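Local structure of phosphatase (Thermotoga maritima, 1NF2) at residues L49-E52 / K53-K57; S137-V140 / S141-T145; T153-R156 / L157-K161; F175-F178 / P179-E183; F197-R201 / M202-K206. The protein probably acts as a magnesium-dependent phosphatase of the haloacid dehalogenase superfamily, joining a hydrolase core to a distinct substrate-binding domain. All coordinates share one frame; numbering follows the deposited sequence.

Interaction 1 of 5, residues L49-E52 / K53-K57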
# COMPACT_ATOMS: atom_id res chain seq x y z
N LEU A 49 4.31 2.68 9.13
CA LEU A 49 4.91 3.61 10.07
C LEU A 49 5.95 2.90 10.94
O LEU A 49 6.91 3.51 11.40
CB LEU A 49 3.84 4.25 10.97
CG LEU A 49 2.73 5.05 10.28
CD1 LEU A 49 1.80 5.62 11.32
CD2 LEU A 49 3.32 6.16 9.43
N ASN A 50 5.75 1.60 11.16
CA ASN A 50 6.67 0.82 11.98
C ASN A 50 8.01 0.61 11.30
O ASN A 50 9.04 0.52 11.96
CB ASN A 50 6.05 -0.54 12.34
CG ASN A 50 5.10 -0.44 13.53
OD1 ASN A 50 4.98 0.62 14.16
ND2 ASN A 50 4.42 -1.54 13.84
N VAL A 51 8.01 0.51 9.97
CA VAL A 51 9.25 0.34 9.23
C VAL A 51 10.00 1.67 9.30
O VAL A 51 11.22 1.70 9.50
CB VAL A 51 8.97 -0.01 7.75
CG1 VAL A 51 10.25 0.12 6.92
CG2 VAL A 51 8.45 -1.43 7.65
N GLU A 52 9.25 2.76 9.17
CA GLU A 52 9.81 4.10 9.22
C GLU A 52 10.49 4.36 10.55
O GLU A 52 11.63 4.83 10.59
CB GLU A 52 8.71 5.15 9.00
CG GLU A 52 8.02 5.06 7.65
CD GLU A 52 6.94 6.11 7.47
OE1 GLU A 52 6.24 6.08 6.43
OE2 GLU A 52 6.78 6.97 8.37
N LYS A 53 9.81 4.06 11.65
CA LYS A 53 10.37 4.28 12.97
C LYS A 53 11.53 3.34 13.29
O LYS A 53 12.44 3.69 14.03
CB LYS A 53 9.28 4.18 14.03
CG LYS A 53 8.38 5.41 14.07
CD LYS A 53 7.33 5.35 15.17
CE LYS A 53 6.20 4.38 14.83
NZ LYS A 53 5.11 4.44 15.84
N LYS A 54 11.50 2.14 12.71
CA LYS A 54 12.56 1.17 12.95
C LYS A 54 13.91 1.58 12.36
O LYS A 54 14.94 1.44 13.01
CB LYS A 54 12.16 -0.19 12.37
CG LYS A 54 13.23 -1.26 12.48
CD LYS A 54 12.75 -2.56 11.85
CE LYS A 54 13.77 -3.67 11.97
NZ LYS A 54 13.26 -4.88 11.28
N TYR A 55 13.90 2.07 11.12
CA TYR A 55 15.13 2.47 10.45
C TYR A 55 15.45 3.95 10.65
O TYR A 55 16.60 4.37 10.51
CB TYR A 55 15.03 2.13 8.96
CG TYR A 55 15.06 0.64 8.69
CD1 TYR A 55 16.25 -0.07 8.75
CD2 TYR A 55 13.88 -0.06 8.43
CE1 TYR A 55 16.28 -1.46 8.55
CE2 TYR A 55 13.89 -1.45 8.23
CZ TYR A 55 15.09 -2.13 8.29
OH TYR A 55 15.10 -3.49 8.10
N PHE A 56 14.43 4.73 10.96
CA PHE A 56 14.58 6.15 11.23
C PHE A 56 13.67 6.34 12.43
O PHE A 56 12.53 5.89 12.41
CB PHE A 56 14.08 7.00 10.05
CG PHE A 56 14.44 6.45 8.70
CD1 PHE A 56 13.70 5.40 8.14
CD2 PHE A 56 15.52 6.96 7.99
CE1 PHE A 56 14.04 4.88 6.89
CE2 PHE A 56 15.87 6.44 6.74
CZ PHE A 56 15.13 5.40 6.19
N LYS A 57 14.14 6.99 13.47
CA LYS A 57 13.31 7.18 14.65
C LYS A 57 12.29 8.30 14.44
O LYS A 57 12.27 9.28 15.17
CB LYS A 57 14.18 7.48 15.87
CG LYS A 57 15.00 6.29 16.38
CD LYS A 57 15.83 5.63 15.28
CE LYS A 57 16.78 6.60 14.60
NZ LYS A 57 17.74 7.24 15.54
O HOH W 1 3.29 3.05 14.34
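Lys53 turns back toward Asn50, three residues earlier on helix 45-55, and their polar ends meet through a water. That water donates to Asn50 OD1 at 3.0 Å and accepts from Lys53 NZ at 2.7 Å, whereas Asn50 OD1 and Lys53 NZ themselves stand 4.2 Å apart. The bend at chi3 of Lys53 (-74°) makes this return possible and carries its CE within 3.6 Å of Leu49 O.

Among the apolar contacts, Val51 CG1 lies 3.9 Å from Tyr55 CD2. CG1 is anti to the backbone N (chi1 167°), on the side of the following turn where the Tyr55 ring stands.

Backbone bonds supply the frame: Lys53 N reaches Leu49 O at 3.0 Å and Tyr55 N reaches Val51 O at 3.2 Å, each with an N-H...O angle of 162°. The helix belongs to the beta-alpha-beta unit of strands 36-40 and 62-64, and the carboxylate of buried Glu52 is bound by Thr62 OG1 and Phe60 N, beyond the helix.

The chemistry thus divides by depth: a water-mediated and probably adaptable link between exposed residues, against a buried carboxylate held by two uncharged partners, a hydroxyl and a backbone N-H.

Interaction 2 of 5, residues S137-V140 / S141-T145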
# COMPACT_ATOMS: atom_id res chain seq x y z
N SER A 137 -19.58 -8.64 11.95
CA SER A 137 -20.62 -8.10 11.09
C SER A 137 -21.16 -6.78 11.63
O SER A 137 -21.43 -5.86 10.86
CB SER A 137 -21.77 -9.11 10.92
OG SER A 137 -22.31 -9.50 12.17
N GLU A 138 -21.32 -6.68 12.95
CA GLU A 138 -21.82 -5.43 13.53
C GLU A 138 -20.74 -4.34 13.51
O GLU A 138 -21.03 -3.17 13.24
CB GLU A 138 -22.30 -5.64 14.98
CG GLU A 138 -22.49 -4.33 15.74
CD GLU A 138 -23.16 -4.49 17.10
OE1 GLU A 138 -22.74 -5.37 17.88
OE2 GLU A 138 -24.10 -3.73 17.39
N LEU A 139 -19.51 -4.74 13.81
CA LEU A 139 -18.38 -3.83 13.82
C LEU A 139 -18.29 -3.11 12.47
O LEU A 139 -18.26 -1.88 12.40
CB LEU A 139 -17.09 -4.62 14.11
CG LEU A 139 -15.87 -3.89 14.68
CD1 LEU A 139 -16.24 -3.29 16.00
CD2 LEU A 139 -14.71 -4.85 14.88
N VAL A 140 -18.25 -3.89 11.40
CA VAL A 140 -18.15 -3.34 10.05
C VAL A 140 -19.40 -2.56 9.64
O VAL A 140 -19.32 -1.40 9.26
CB VAL A 140 -17.92 -4.45 9.00
CG1 VAL A 140 -17.92 -3.85 7.60
CG2 VAL A 140 -16.61 -5.16 9.27
N SER A 141 -20.55 -3.22 9.72
CA SER A 141 -21.82 -2.61 9.35
C SER A 141 -22.06 -1.25 9.98
O SER A 141 -22.86 -0.46 9.48
CB SER A 141 -22.97 -3.55 9.70
OG SER A 141 -22.89 -4.75 8.95
N LYS A 142 -21.37 -0.96 11.08
CA LYS A 142 -21.54 0.31 11.76
C LYS A 142 -20.29 1.18 11.85
O LYS A 142 -20.37 2.34 12.27
CB LYS A 142 -22.10 0.06 13.17
CG LYS A 142 -21.92 1.21 14.15
CD LYS A 142 -22.83 1.09 15.36
CE LYS A 142 -24.28 1.42 15.00
NZ LYS A 142 -25.13 1.54 16.21
N MET A 143 -19.14 0.66 11.45
CA MET A 143 -17.92 1.45 11.55
C MET A 143 -17.23 1.66 10.22
O MET A 143 -16.37 2.53 10.09
CB MET A 143 -16.97 0.78 12.54
CG MET A 143 -15.95 1.71 13.16
SD MET A 143 -15.87 1.42 14.94
CE MET A 143 -15.88 -0.31 14.94
N GLY A 144 -17.61 0.88 9.22
CA GLY A 144 -16.99 1.01 7.92
C GLY A 144 -15.69 0.23 7.92
O GLY A 144 -15.15 -0.07 8.98
N THR A 145 -15.18 -0.08 6.74
CA THR A 145 -13.94 -0.84 6.65
C THR A 145 -13.11 -0.34 5.47
O THR A 145 -13.65 0.12 4.46
CB THR A 145 -14.24 -2.33 6.45
OG1 THR A 145 -13.01 -3.06 6.37
CG2 THR A 145 -15.03 -2.55 5.17
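Ser141 grips the carbonyl of Ser137 twice. Its OG approaches Ser137 O to 2.6 Å and its backbone N to 3.0 Å, the two donors arriving from opposite faces of the carbonyl plane. The side-chain bond follows from chi1 of -64°, which sets OG beside the backbone N, facing back along the helix. An alanine here would strip Ser137 O of the hydroxyl donor and is likely to leave that carbonyl with the ordinary helical bond from the backbone N.

One turn later, Val140 O also takes two donors, in unlike ways. Gly144 N lies in the carbonyl plane, on a lone pair, at 2.9 Å; Met143 N comes from above the plane at 3.0 Å. Gly144, with phi of +82°, is where the chain leaves helix 136-143, and at its backbone angles a CB would be jammed against the carbonyl O of Met143. Past this turn, Thr145 CG2 comes 4.0 Å from Val140 CG1. Leu139 and Met143 run side by side pointing the same way, though the modelled separation of their ends is too short to be trusted.

A second shell fixes the exit: Thr145 OG1 is hydrogen-bonded to Tyr105 O and Lys147 O, and the Thr145 backbone bonds to Ile83. Ser137, Val140 and Ser141 lean on Ile92, Ala88 and Lys89 of helix 85-95, while Val140 and Thr145 also touch Ala104 of strand 102-105, so this helix end packs against both helix 85-95 and the six-stranded sheet, just ahead of strand 147-151.

Interaction 3 of 5, residues T153-R156 / L157-K161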
# COMPACT_ATOMS: atom_id res chain seq x y z
N THR A 153 -9.70 -21.90 -0.85
CA THR A 153 -8.90 -22.64 -1.82
C THR A 153 -8.94 -21.85 -3.12
O THR A 153 -9.93 -21.18 -3.41
CB THR A 153 -9.46 -24.05 -2.06
OG1 THR A 153 -10.56 -23.98 -2.98
CG2 THR A 153 -9.94 -24.66 -0.75
N PRO A 154 -7.87 -21.92 -3.92
CA PRO A 154 -7.85 -21.19 -5.19
C PRO A 154 -9.09 -21.52 -6.01
O PRO A 154 -9.55 -20.72 -6.83
CB PRO A 154 -6.56 -21.67 -5.85
CG PRO A 154 -5.68 -21.93 -4.67
CD PRO A 154 -6.61 -22.66 -3.73
N GLU A 155 -9.62 -22.71 -5.77
CA GLU A 155 -10.80 -23.20 -6.46
C GLU A 155 -12.05 -22.39 -6.13
O GLU A 155 -12.56 -21.64 -6.98
CB GLU A 155 -11.04 -24.67 -6.09
CG GLU A 155 -12.27 -25.29 -6.72
CD GLU A 155 -12.23 -25.26 -8.23
OE1 GLU A 155 -13.16 -25.80 -8.86
OE2 GLU A 155 -11.27 -24.70 -8.79
N ARG A 156 -12.54 -22.54 -4.91
CA ARG A 156 -13.74 -21.84 -4.46
C ARG A 156 -13.57 -20.33 -4.49
O ARG A 156 -14.55 -19.60 -4.68
CB ARG A 156 -14.12 -22.31 -3.05
CG ARG A 156 -15.60 -22.17 -2.74
CD ARG A 156 -15.99 -23.02 -1.53
NE ARG A 156 -15.99 -22.26 -0.29
CZ ARG A 156 -16.95 -21.40 0.06
NH1 ARG A 156 -17.98 -21.19 -0.74
NH2 ARG A 156 -16.87 -20.75 1.22
N LEU A 157 -12.34 -19.85 -4.30
CA LEU A 157 -12.09 -18.42 -4.31
C LEU A 157 -12.28 -17.85 -5.71
O LEU A 157 -12.72 -16.71 -5.87
CB LEU A 157 -10.67 -18.12 -3.82
CG LEU A 157 -10.45 -16.74 -3.19
CD1 LEU A 157 -11.31 -16.62 -1.93
CD2 LEU A 157 -8.99 -16.54 -2.86
N ASP A 158 -11.95 -18.64 -6.73
CA ASP A 158 -12.13 -18.20 -8.11
C ASP A 158 -13.62 -18.05 -8.41
O ASP A 158 -14.02 -17.24 -9.24
CB ASP A 158 -11.52 -19.21 -9.09
CG ASP A 158 -10.04 -19.00 -9.31
OD1 ASP A 158 -9.43 -19.79 -10.06
OD2 ASP A 158 -9.47 -18.05 -8.73
N GLU A 159 -14.42 -18.86 -7.72
CA GLU A 159 -15.87 -18.82 -7.91
C GLU A 159 -16.44 -17.63 -7.14
O GLU A 159 -17.26 -16.88 -7.66
CB GLU A 159 -16.50 -20.13 -7.42
CG GLU A 159 -15.98 -21.35 -8.16
CD GLU A 159 -16.54 -22.66 -7.62
OE1 GLU A 159 -16.17 -23.73 -8.15
OE2 GLU A 159 -17.35 -22.63 -6.67
N LEU A 160 -15.99 -17.46 -5.90
CA LEU A 160 -16.46 -16.35 -5.08
C LEU A 160 -16.14 -15.03 -5.78
O LEU A 160 -16.96 -14.12 -5.81
CB LEU A 160 -15.81 -16.40 -3.71
CG LEU A 160 -16.24 -17.59 -2.86
CD1 LEU A 160 -15.54 -17.54 -1.51
CD2 LEU A 160 -17.76 -17.56 -2.67
N LYS A 161 -14.94 -14.95 -6.35
CA LYS A 161 -14.50 -13.76 -7.07
C LYS A 161 -15.54 -13.43 -8.14
O LYS A 161 -16.01 -12.30 -8.25
CB LYS A 161 -13.15 -14.03 -7.71
CG LYS A 161 -12.39 -12.80 -8.17
CD LYS A 161 -12.86 -12.28 -9.50
CE LYS A 161 -12.02 -11.08 -9.92
NZ LYS A 161 -12.32 -10.63 -11.31
O HOH W 2 -11.14 -22.57 -10.64
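Leu160 lies beneath the guanidinium of Arg156, one helical turn on: Leu160 CD1 faces one side of the planar group, displaced toward its rim, and Leu160 CD2 comes 4.1 Å from Arg156 NH1. The arginine chain is bent at chi3 (95°), which turns the guanidinium back over the leucine, while Arg156 NE forms a salt bridge with Asp152. An alanine in place of Leu160 would probably leave that guanidinium face without its apolar cover and open a gap against Val100, Leu150 and Leu182, which the leucine also touches.

Glu155 and Glu159 slant across one another with their carboxylate planes 65° apart and Glu155 OE1 3.7 Å from Glu159 OE1. Such close like charges may raise the proton affinity of one or both.

The segment opens helix 154-168 with a classic N-cap at Thr153, immediately followed by a proline. Thr153 OG1 accepts from Arg156 N at 3.1 Å, with an N-H...O angle of 161°, and Thr153 O receives Leu157 N at 2.9 Å, nearly along the C=O axis. The threonine therefore satisfies two amides of the first turn, one with its side chain and one with its backbone.

Asp158 sets its carboxylate carbon CG 3.1 Å from Pro154 O, as its own N donates to that carbonyl from above the plane. A water donates to Glu155 OE2 at 2.8 Å and more weakly to Asp158 OD1, while Asp158 OD2 forms a salt bridge with Lys176 on the adjoining strand.

Interaction 4 of 5, residues F175-F178 / P179-E183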
# COMPACT_ATOMS: atom_id res chain seq x y z
N PHE A 175 -10.70 -8.19 -6.41
CA PHE A 175 -9.63 -8.88 -7.13
C PHE A 175 -8.84 -9.85 -6.27
O PHE A 175 -8.81 -9.74 -5.04
CB PHE A 175 -8.66 -7.86 -7.76
CG PHE A 175 -7.83 -7.11 -6.75
CD1 PHE A 175 -8.39 -6.09 -5.98
CD2 PHE A 175 -6.49 -7.43 -6.55
CE1 PHE A 175 -7.64 -5.41 -5.01
CE2 PHE A 175 -5.73 -6.76 -5.58
CZ PHE A 175 -6.30 -5.75 -4.81
N LYS A 176 -8.21 -10.82 -6.93
CA LYS A 176 -7.39 -11.81 -6.25
C LYS A 176 -6.02 -11.18 -6.06
O LYS A 176 -5.44 -10.65 -7.01
CB LYS A 176 -7.26 -13.07 -7.11
CG LYS A 176 -8.56 -13.81 -7.35
CD LYS A 176 -8.94 -14.68 -6.17
CE LYS A 176 -7.91 -15.77 -5.93
NZ LYS A 176 -7.67 -16.62 -7.13
N SER A 177 -5.50 -11.22 -4.83
CA SER A 177 -4.18 -10.66 -4.58
C SER A 177 -3.20 -11.80 -4.77
O SER A 177 -2.05 -11.60 -5.18
CB SER A 177 -4.08 -10.12 -3.15
OG SER A 177 -4.25 -11.15 -2.19
N PHE A 178 -3.68 -13.01 -4.48
CA PHE A 178 -2.92 -14.24 -4.62
C PHE A 178 -3.90 -15.40 -4.72
O PHE A 178 -5.09 -15.24 -4.42
CB PHE A 178 -1.98 -14.43 -3.42
CG PHE A 178 -0.79 -13.50 -3.44
CD1 PHE A 178 0.06 -13.46 -4.55
CD2 PHE A 178 -0.53 -12.65 -2.37
CE1 PHE A 178 1.15 -12.59 -4.59
CE2 PHE A 178 0.55 -11.77 -2.40
CZ PHE A 178 1.39 -11.74 -3.52
N PRO A 179 -3.43 -16.58 -5.15
CA PRO A 179 -4.27 -17.77 -5.30
C PRO A 179 -5.29 -18.02 -4.19
O PRO A 179 -6.39 -18.50 -4.45
CB PRO A 179 -3.24 -18.89 -5.39
CG PRO A 179 -2.15 -18.24 -6.17
CD PRO A 179 -2.03 -16.88 -5.50
N THR A 180 -4.94 -17.69 -2.95
CA THR A 180 -5.85 -17.92 -1.85
C THR A 180 -6.37 -16.66 -1.17
O THR A 180 -7.00 -16.74 -0.12
CB THR A 180 -5.20 -18.81 -0.78
OG1 THR A 180 -3.97 -18.22 -0.35
CG2 THR A 180 -4.92 -20.20 -1.34
N TYR A 181 -6.12 -15.49 -1.76
CA TYR A 181 -6.59 -14.24 -1.16
C TYR A 181 -7.42 -13.40 -2.13
O TYR A 181 -6.96 -13.04 -3.21
CB TYR A 181 -5.41 -13.40 -0.64
CG TYR A 181 -4.49 -14.13 0.31
CD1 TYR A 181 -4.99 -15.01 1.26
CD2 TYR A 181 -3.11 -13.92 0.27
CE1 TYR A 181 -4.15 -15.69 2.15
CE2 TYR A 181 -2.25 -14.59 1.15
CZ TYR A 181 -2.78 -15.47 2.09
OH TYR A 181 -1.95 -16.12 2.97
N LEU A 182 -8.65 -13.09 -1.72
CA LEU A 182 -9.58 -12.29 -2.52
C LEU A 182 -9.78 -10.99 -1.76
O LEU A 182 -10.13 -11.01 -0.57
CB LEU A 182 -10.92 -13.01 -2.65
CG LEU A 182 -11.76 -12.84 -3.92
CD1 LEU A 182 -13.19 -13.28 -3.62
CD2 LEU A 182 -11.75 -11.40 -4.40
N GLU A 183 -9.57 -9.87 -2.43
CA GLU A 183 -9.71 -8.57 -1.77
C GLU A 183 -10.83 -7.71 -2.34
O GLU A 183 -11.09 -7.73 -3.54
CB GLU A 183 -8.41 -7.77 -1.88
CG GLU A 183 -7.22 -8.37 -1.17
CD GLU A 183 -6.01 -7.44 -1.19
OE1 GLU A 183 -6.11 -6.30 -0.66
OE2 GLU A 183 -4.96 -7.83 -1.73
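Chi1 of 69° puts Phe175 CG between its own backbone N and carbonyl carbon, and chi1 of -64° sends Glu183 CG away from its carbonyl carbon; the two side chains consequently lie alongside, pointing the same way. Glu183 CB sits over one face of the ring, 4.0 Å from Phe175 CE1, with the carboxylate plane turned 40° from the ring.

These residues pair across an antiparallel beta hairpin made of strands 172-178 and 181-186. Phe175 N bonds to Glu183 O at 2.9 Å and Glu183 N to Phe175 O at 2.7 Å. Nearer the tip the register slips by one: Ser177 and Phe178 both face Tyr181, a classic beta bulge. Within it Tyr181 O accepts from Ser177 N at 2.8 Å and only weakly from Ser177 OG. A type I turn from Phe178 to Tyr181 closes the hairpin, where Tyr181 N reaches Phe178 O at 2.9 Å.

Glu183 OE1 forms a salt bridge with Lys147 of the neighbouring strand, while Lys176, bent at chi2 to chi4, curls its CE to 3.5 Å from Pro179 O on the other face. Phe178, poorly ordered, places its side chain about 10 Å from the bound magnesium ion, consistent with a hairpin tip that borders the active-site side of this domain.

On the face of the hairpin toward helix 154-168, Lys176 and Leu182 cross at about a right angle, Lys176 CD resting 4.0 Å from Leu182 CG.

Interaction 5 of 5, residues F197-R201 / M202-K206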
# COMPACT_ATOMS: atom_id res chain seq x y z
N PHE A 197 -3.02 13.93 -4.51
CA PHE A 197 -3.71 14.60 -3.41
C PHE A 197 -2.69 15.21 -2.44
O PHE A 197 -2.83 16.35 -1.98
CB PHE A 197 -4.57 13.57 -2.66
CG PHE A 197 -5.29 14.12 -1.47
CD1 PHE A 197 -6.55 14.70 -1.62
CD2 PHE A 197 -4.72 14.06 -0.21
CE1 PHE A 197 -7.23 15.21 -0.52
CE2 PHE A 197 -5.38 14.58 0.91
CZ PHE A 197 -6.64 15.15 0.75
N LEU A 198 -1.67 14.42 -2.12
CA LEU A 198 -0.61 14.86 -1.22
C LEU A 198 0.09 16.08 -1.82
O LEU A 198 0.42 17.04 -1.12
CB LEU A 198 0.39 13.72 -1.04
CG LEU A 198 1.60 14.03 -0.16
CD1 LEU A 198 1.16 14.46 1.24
CD2 LEU A 198 2.48 12.80 -0.10
N ARG A 199 0.30 16.03 -3.13
CA ARG A 199 0.95 17.10 -3.87
C ARG A 199 0.18 18.42 -3.75
O ARG A 199 0.76 19.48 -3.50
CB ARG A 199 1.06 16.70 -5.34
CG ARG A 199 2.19 17.34 -6.08
CD ARG A 199 2.26 16.80 -7.49
NE ARG A 199 1.14 17.25 -8.29
CZ ARG A 199 0.75 16.66 -9.41
NH1 ARG A 199 1.40 15.60 -9.85
NH2 ARG A 199 -0.29 17.13 -10.09
N GLU A 200 -1.14 18.35 -3.93
CA GLU A 200 -1.99 19.53 -3.83
C GLU A 200 -1.92 20.10 -2.41
O GLU A 200 -1.82 21.31 -2.21
CB GLU A 200 -3.43 19.15 -4.16
CG GLU A 200 -3.94 19.82 -5.42
CD GLU A 200 -4.05 21.31 -5.25
OE1 GLU A 200 -4.17 22.02 -6.27
OE2 GLU A 200 -4.03 21.78 -4.09
N ARG A 201 -1.96 19.20 -1.43
CA ARG A 201 -1.91 19.56 -0.02
C ARG A 201 -0.59 20.26 0.35
O ARG A 201 -0.60 21.34 0.96
CB ARG A 201 -2.05 18.29 0.81
CG ARG A 201 -2.68 18.46 2.17
CD ARG A 201 -1.82 19.23 3.14
NE ARG A 201 -2.45 19.28 4.45
CZ ARG A 201 -1.97 19.94 5.50
NH1 ARG A 201 -0.83 20.63 5.39
NH2 ARG A 201 -2.62 19.91 6.66
N MET A 202 0.53 19.63 -0.01
CA MET A 202 1.86 20.12 0.31
C MET A 202 2.38 21.18 -0.66
O MET A 202 3.38 21.86 -0.39
CB MET A 202 2.84 18.94 0.36
CG MET A 202 3.51 18.76 1.71
SD MET A 202 2.37 18.63 3.05
CE MET A 202 3.25 17.64 4.15
N ASN A 203 1.70 21.32 -1.79
CA ASN A 203 2.08 22.28 -2.82
C ASN A 203 3.35 21.86 -3.57
O ASN A 203 4.17 22.70 -3.93
CB ASN A 203 2.25 23.67 -2.21
CG ASN A 203 2.05 24.78 -3.21
OD1 ASN A 203 2.26 25.95 -2.91
ND2 ASN A 203 1.63 24.42 -4.42
N TRP A 204 3.51 20.55 -3.79
CA TRP A 204 4.65 20.02 -4.54
C TRP A 204 4.36 20.33 -5.99
O TRP A 204 3.21 20.54 -6.37
CB TRP A 204 4.73 18.48 -4.52
CG TRP A 204 4.86 17.75 -3.23
CD1 TRP A 204 4.49 16.44 -3.00
CD2 TRP A 204 5.45 18.21 -2.03
NE1 TRP A 204 4.83 16.06 -1.72
CE2 TRP A 204 5.42 17.14 -1.10
CE3 TRP A 204 6.00 19.43 -1.64
CZ2 TRP A 204 5.92 17.25 0.18
CZ3 TRP A 204 6.50 19.54 -0.37
CH2 TRP A 204 6.46 18.46 0.53
N LYS A 205 5.40 20.34 -6.81
CA LYS A 205 5.19 20.52 -8.23
C LYS A 205 5.78 19.23 -8.80
O LYS A 205 6.71 18.67 -8.22
CB LYS A 205 5.89 21.79 -8.77
CG LYS A 205 7.40 21.81 -8.78
CD LYS A 205 7.88 23.22 -9.15
CE LYS A 205 9.37 23.29 -9.49
NZ LYS A 205 9.67 22.72 -10.84
N LYS A 206 5.22 18.72 -9.88
CA LYS A 206 5.71 17.47 -10.46
C LYS A 206 7.21 17.42 -10.77
O LYS A 206 7.86 16.40 -10.55
CB LYS A 206 4.92 17.15 -11.73
CG LYS A 206 3.50 16.69 -11.47
CD LYS A 206 2.66 16.70 -12.74
CE LYS A 206 3.32 15.94 -13.88
NZ LYS A 206 3.52 14.50 -13.56
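Arg199 and Trp204 make the tight half of this helix end. Arg199 CA lies 3.7 Å from Trp204 CD1, and Trp204 chi1 of -60° turns the indole back beside the helix, where Met202 CB sits over the centre of the ring. Leu198 CG is 4.1 Å from Trp204 NE1, an indole nitrogen buried here with no hydrogen-bond partner in the model. In the backbone, Met202 N bonds to Leu198 O at 2.8 Å, while Arg199 O takes Trp204 N at 3.0 Å and, weakly, Asn203 N.

The other side is looser and charged. Lys206 CG lies over one face of the Arg199 guanidinium, at a separation too short in the model to weigh. The positive ends, Arg199 NH1 and Lys206 NZ, stand 4.4 Å apart, a proximity probably eased by acceptors outside the two segments: Arg199 NH1 pairs with Glu224, and Lys206 NZ bonds to Glu223 O. At Asn203 and Lys205, both exposed, the bond to CB points away from the helix, and Lys205 NZ forms a salt bridge with Glu207.

Trp204 meets Tyr36 and Ile209, so the packed half faces the core sheet. Asn203, with phi of +72°, takes the left-handed conformation that often terminates an alpha helix; the chain then crosses to strand 209-213, as in the Rossmann-like alpha/beta core of HAD enzymes, where the magnesium ligand Asp214 directly follows that strand.

From the N terminus the five contacts come strictly in series: each joins adjacent segments, so no long loop is closed, and none nests in or crosses another. Interaction 1 lies in the beta-alpha-beta unit of the core sheet. Interactions 2, 3 and 4 follow in the domain of the six-stranded sheet: interaction 2 ends a helix before strand 147-151, interaction 3 starts the helix after it, and interaction 4 closes the hairpin. Interactions 3 and 4 touch, their centres 9 Å apart, with Leu157 packed against the hairpin turn. Interaction 5 returns the chain to the core, its centre 33 Å from that of interaction 4 and 24 Å from that of interaction 1.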